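Long-range contact in regulatory protein cox (PDB 4LHF), which binds DNA and represses the phage P2 Pc promoter, which controls the immunity repressor gene C and the integrase gene int: residues Thr9-Tyr14 with Glu54-Pro60. Residue numbers count along the deposited sequence, not the author numbering.
Sequences TDAIPY and EYWVYLP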
ATOM      1  N   THR A   9      10.106   0.047 -11.055  1.00 72.85           N
ATOM      2  CA  THR A   9       8.812   0.683 -11.263  1.00 73.27           C
ATOM      3  C   THR A   9       8.185   1.099  -9.935  1.00 81.59           C
ATOM      4  O   THR A   9       8.112   0.312  -8.992  1.00 77.46           O
ATOM      5  CB  THR A   9       7.848  -0.218 -12.067  1.00 74.46           C
ATOM      6  OG1 THR A   9       6.557   0.402 -12.132  1.00 72.25           O
ATOM      7  CG2 THR A   9       7.722  -1.591 -11.424  1.00 74.14           C
ATOM      8  N   ASP A  10       7.743   2.350  -9.868  1.00 85.04           N
ATOM      9  CA  ASP A  10       7.182   2.899  -8.639  1.00 79.54           C
ATOM     10  C   ASP A  10       5.692   2.617  -8.510  1.00 76.36           C
ATOM     11  O   ASP A  10       5.061   3.013  -7.530  1.00 80.04           O
ATOM     12  CB  ASP A  10       7.439   4.404  -8.555  1.00 77.36           C
ATOM     13  CG  ASP A  10       8.902   4.733  -8.342  1.00 74.68           C
ATOM     14  OD1 ASP A  10       9.649   3.844  -7.882  1.00 83.00           O
ATOM     15  OD2 ASP A  10       9.305   5.879  -8.629  1.00 90.83           O
ATOM     16  N   ALA A  11       5.131   1.934  -9.500  1.00 75.24           N
ATOM     17  CA  ALA A  11       3.712   1.604  -9.473  1.00 78.00           C
ATOM     18  C   ALA A  11       3.426   0.234 -10.067  1.00 72.13           C
ATOM     19  O   ALA A  11       4.009  -0.146 -11.083  1.00 71.90           O
ATOM     20  CB  ALA A  11       2.901   2.669 -10.187  1.00 76.17           C
ATOM     21  N   ILE A  12       2.528  -0.510  -9.429  1.00 72.70           N
ATOM     22  CA  ILE A  12       2.112  -1.803  -9.971  1.00 70.52           C
ATOM     23  C   ILE A  12       0.599  -1.946  -9.936  1.00 73.31           C
ATOM     24  O   ILE A  12      -0.043  -1.459  -9.013  1.00 76.93           O
ATOM     25  CB  ILE A  12       2.751  -2.996  -9.222  1.00 65.95           C
ATOM     26  CG1 ILE A  12       2.426  -2.943  -7.727  1.00 67.31           C
ATOM     27  CG2 ILE A  12       4.253  -3.032  -9.449  1.00 68.88           C
ATOM     28  CD1 ILE A  12       2.920  -4.149  -6.956  1.00 63.79           C
ATOM     29  N   PRO A  13       0.024  -2.608 -10.953  1.00 71.26           N
ATOM     30  CA  PRO A  13      -1.424  -2.830 -10.992  1.00 68.05           C
ATOM     31  C   PRO A  13      -1.891  -3.486  -9.702  1.00 75.45           C
ATOM     32  O   PRO A  13      -1.171  -4.316  -9.150  1.00 87.92           O
ATOM     33  CB  PRO A  13      -1.594  -3.786 -12.171  1.00 75.65           C
ATOM     34  CG  PRO A  13      -0.445  -3.477 -13.061  1.00 66.32           C
ATOM     35  CD  PRO A  13       0.697  -3.171 -12.136  1.00 76.92           C
ATOM     36  N   TYR A  14      -3.074  -3.108  -9.229  1.00 76.50           N
ATOM     37  CA  TYR A  14      -3.536  -3.508  -7.902  1.00 77.05           C
ATOM     38  C   TYR A  14      -3.687  -5.021  -7.736  1.00 78.51           C
ATOM     39  O   TYR A  14      -3.738  -5.525  -6.613  1.00 83.79           O
ATOM     40  CB  TYR A  14      -4.842  -2.792  -7.544  1.00 75.45           C
ATOM     41  CG  TYR A  14      -6.073  -3.358  -8.212  1.00 86.49           C
ATOM     42  CD1 TYR A  14      -6.964  -4.152  -7.503  1.00 81.51           C
ATOM     43  CD2 TYR A  14      -6.352  -3.090  -9.547  1.00 83.14           C
ATOM     44  CE1 TYR A  14      -8.092  -4.667  -8.100  1.00 85.22           C
ATOM     45  CE2 TYR A  14      -7.482  -3.605 -10.156  1.00 78.08           C
ATOM     46  CZ  TYR A  14      -8.347  -4.394  -9.426  1.00 88.98           C
ATOM     47  OH  TYR A  14      -9.475  -4.910 -10.021  1.00101.93           O
ATOM     48  N   GLU A  54      -7.734   1.299 -14.946  1.00101.16           N
ATOM     49  CA  GLU A  54      -6.718   0.535 -14.231  1.00 92.67           C
ATOM     50  C   GLU A  54      -6.280   1.235 -12.954  1.00 80.81           C
ATOM     51  O   GLU A  54      -5.831   2.376 -12.986  1.00 89.08           O
ATOM     52  CB  GLU A  54      -5.499   0.283 -15.119  1.00104.21           C
ATOM     53  CG  GLU A  54      -5.673  -0.841 -16.122  1.00113.47           C
ATOM     54  CD  GLU A  54      -4.493  -1.795 -16.129  1.00109.21           C
ATOM     55  OE1 GLU A  54      -4.310  -2.522 -15.129  1.00100.25           O
ATOM     56  OE2 GLU A  54      -3.746  -1.816 -17.130  1.00100.97           O
ATOM     57  N   TYR A  55      -6.412   0.545 -11.827  1.00 88.54           N
ATOM     58  CA  TYR A  55      -5.935   1.075 -10.559  1.00 75.37           C
ATOM     59  C   TYR A  55      -4.524   0.579 -10.270  1.00 82.45           C
ATOM     60  O   TYR A  55      -4.299  -0.619 -10.098  1.00 83.44           O
ATOM     61  CB  TYR A  55      -6.879   0.685  -9.421  1.00 83.64           C
ATOM     62  CG  TYR A  55      -7.999   1.674  -9.186  1.00 96.62           C
ATOM     63  CD1 TYR A  55      -7.781   3.040  -9.304  1.00102.86           C
ATOM     64  CD2 TYR A  55      -9.275   1.242  -8.852  1.00107.14           C
ATOM     65  CE1 TYR A  55      -8.800   3.949  -9.090  1.00108.83           C
ATOM     66  CE2 TYR A  55     -10.301   2.143  -8.637  1.00106.15           C
ATOM     67  CZ  TYR A  55     -10.058   3.494  -8.757  1.00106.75           C
ATOM     68  OH  TYR A  55     -11.074   4.398  -8.544  1.00117.36           O
ATOM     69  N   TRP A  56      -3.575   1.509 -10.231  1.00 73.88           N
ATOM     70  CA  TRP A  56      -2.188   1.173  -9.938  1.00 71.56           C
ATOM     71  C   TRP A  56      -1.807   1.680  -8.555  1.00 74.14           C
ATOM     72  O   TRP A  56      -2.056   2.831  -8.221  1.00 84.22           O
ATOM     73  CB  TRP A  56      -1.253   1.802 -10.973  1.00 62.43           C
ATOM     74  CG  TRP A  56      -1.392   1.253 -12.358  1.00 67.08           C
ATOM     75  CD1 TRP A  56      -2.510   1.271 -13.141  1.00 79.47           C
ATOM     76  CD2 TRP A  56      -0.366   0.628 -13.140  1.00 64.77           C
ATOM     77  NE1 TRP A  56      -2.246   0.685 -14.356  1.00 86.11           N
ATOM     78  CE2 TRP A  56      -0.937   0.283 -14.381  1.00 79.57           C
ATOM     79  CE3 TRP A  56       0.979   0.324 -12.907  1.00 80.29           C
ATOM     80  CZ2 TRP A  56      -0.211  -0.351 -15.386  1.00 79.77           C
ATOM     81  CZ3 TRP A  56       1.699  -0.307 -13.907  1.00 72.32           C
ATOM     82  CH2 TRP A  56       1.103  -0.638 -15.130  1.00 72.80           C
ATOM     83  N   VAL A  57      -1.202   0.818  -7.750  1.00 78.49           N
ATOM     84  CA  VAL A  57      -0.682   1.237  -6.459  1.00 70.88           C
ATOM     85  C   VAL A  57       0.689   1.881  -6.623  1.00 71.12           C
ATOM     86  O   VAL A  57       1.594   1.299  -7.239  1.00 84.40           O
ATOM     87  CB  VAL A  57      -0.590   0.061  -5.477  1.00 75.93           C
ATOM     88  CG1 VAL A  57       0.047   0.512  -4.175  1.00 71.09           C
ATOM     89  CG2 VAL A  57      -1.971  -0.520  -5.229  1.00 71.60           C
ATOM     90  N   TYR A  58       0.818   3.092  -6.083  1.00 73.22           N
ATOM     91  CA  TYR A  58       2.063   3.845  -6.104  1.00 72.72           C
ATOM     92  C   TYR A  58       2.873   3.502  -4.862  1.00 72.71           C
ATOM     93  O   TYR A  58       2.498   3.858  -3.747  1.00 86.87           O
ATOM     94  CB  TYR A  58       1.764   5.343  -6.151  1.00 64.65           C
ATOM     95  CG  TYR A  58       2.967   6.212  -6.436  1.00 64.05           C
ATOM     96  CD1 TYR A  58       3.627   6.137  -7.654  1.00 69.71           C
ATOM     97  CD2 TYR A  58       3.429   7.121  -5.495  1.00 70.08           C
ATOM     98  CE1 TYR A  58       4.724   6.933  -7.921  1.00 83.47           C
ATOM     99  CE2 TYR A  58       4.523   7.924  -5.753  1.00 63.03           C
ATOM    100  CZ  TYR A  58       5.168   7.826  -6.967  1.00 76.75           C
ATOM    101  OH  TYR A  58       6.260   8.622  -7.230  1.00 84.57           O
ATOM    102  N   LEU A  59       3.986   2.809  -5.069  1.00 73.62           N
ATOM    103  CA  LEU A  59       4.756   2.204  -3.978  1.00 72.42           C
ATOM    104  C   LEU A  59       5.563   3.136  -3.055  1.00 69.76           C
ATOM    105  O   LEU A  59       5.657   2.866  -1.857  1.00 74.36           O
ATOM    106  CB  LEU A  59       5.649   1.087  -4.528  1.00 83.12           C
ATOM    107  CG  LEU A  59       4.866  -0.019  -5.238  1.00 64.85           C
ATOM    108  CD1 LEU A  59       5.793  -0.977  -5.969  1.00 61.55           C
ATOM    109  CD2 LEU A  59       4.010  -0.764  -4.233  1.00 60.16           C
ATOM    110  N   PRO A  60       6.171   4.209  -3.598  1.00 69.23           N
ATOM    111  CA  PRO A  60       6.886   5.119  -2.691  1.00 77.28           C
ATOM    112  C   PRO A  60       5.992   5.705  -1.601  1.00 78.84           C
ATOM    113  O   PRO A  60       6.392   5.748  -0.438  1.00 85.84           O
ATOM    114  CB  PRO A  60       7.365   6.231  -3.625  1.00 68.69           C
ATOM    115  CG  PRO A  60       7.535   5.558  -4.930  1.00 57.70           C
ATOM    116  CD  PRO A  60       6.435   4.541  -5.011  1.00 66.20           C
TER
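W56 lays the face of its indole against the ring of P13, a CH-pi contact in which P13 CG sits 3.7 Å from the centroid of the W56 six-membered ring and almost on its normal. A11 CB meets the same indole at W56 CE3 (4.1 Å). Strands 11-13 and 54-58 run antiparallel, their short axes 142° apart. I12 and V57 form the hydrogen-bonded pair, with I12 N to V57 O at 3.0 Å and V57 N to I12 O at 2.9 Å, between the non-hydrogen-bonded pairs A11–Y58 and P13–W56. At such a position the missing amide hydrogen of P13 costs no bond to 54-58; the next hydrogen bond runs from Y14 N, in the first residue of helix 14-21, to Y55 O (2.9 Å). At the other end L59 N, in the first turn after N-cap Y58, donates to D10 O (2.7 Å), carrying the pairing past the strand into helix 59-72. I12 and V57 lie on the sheet face that packs against F17 of helix 14-21, and Y14 extends to T25, V28 and I32 of helix 25-34. These two helices are probably the helix-turn-helix pair of this DNA-binding protein; strand 54-58 is central between 11-13 and 39-42.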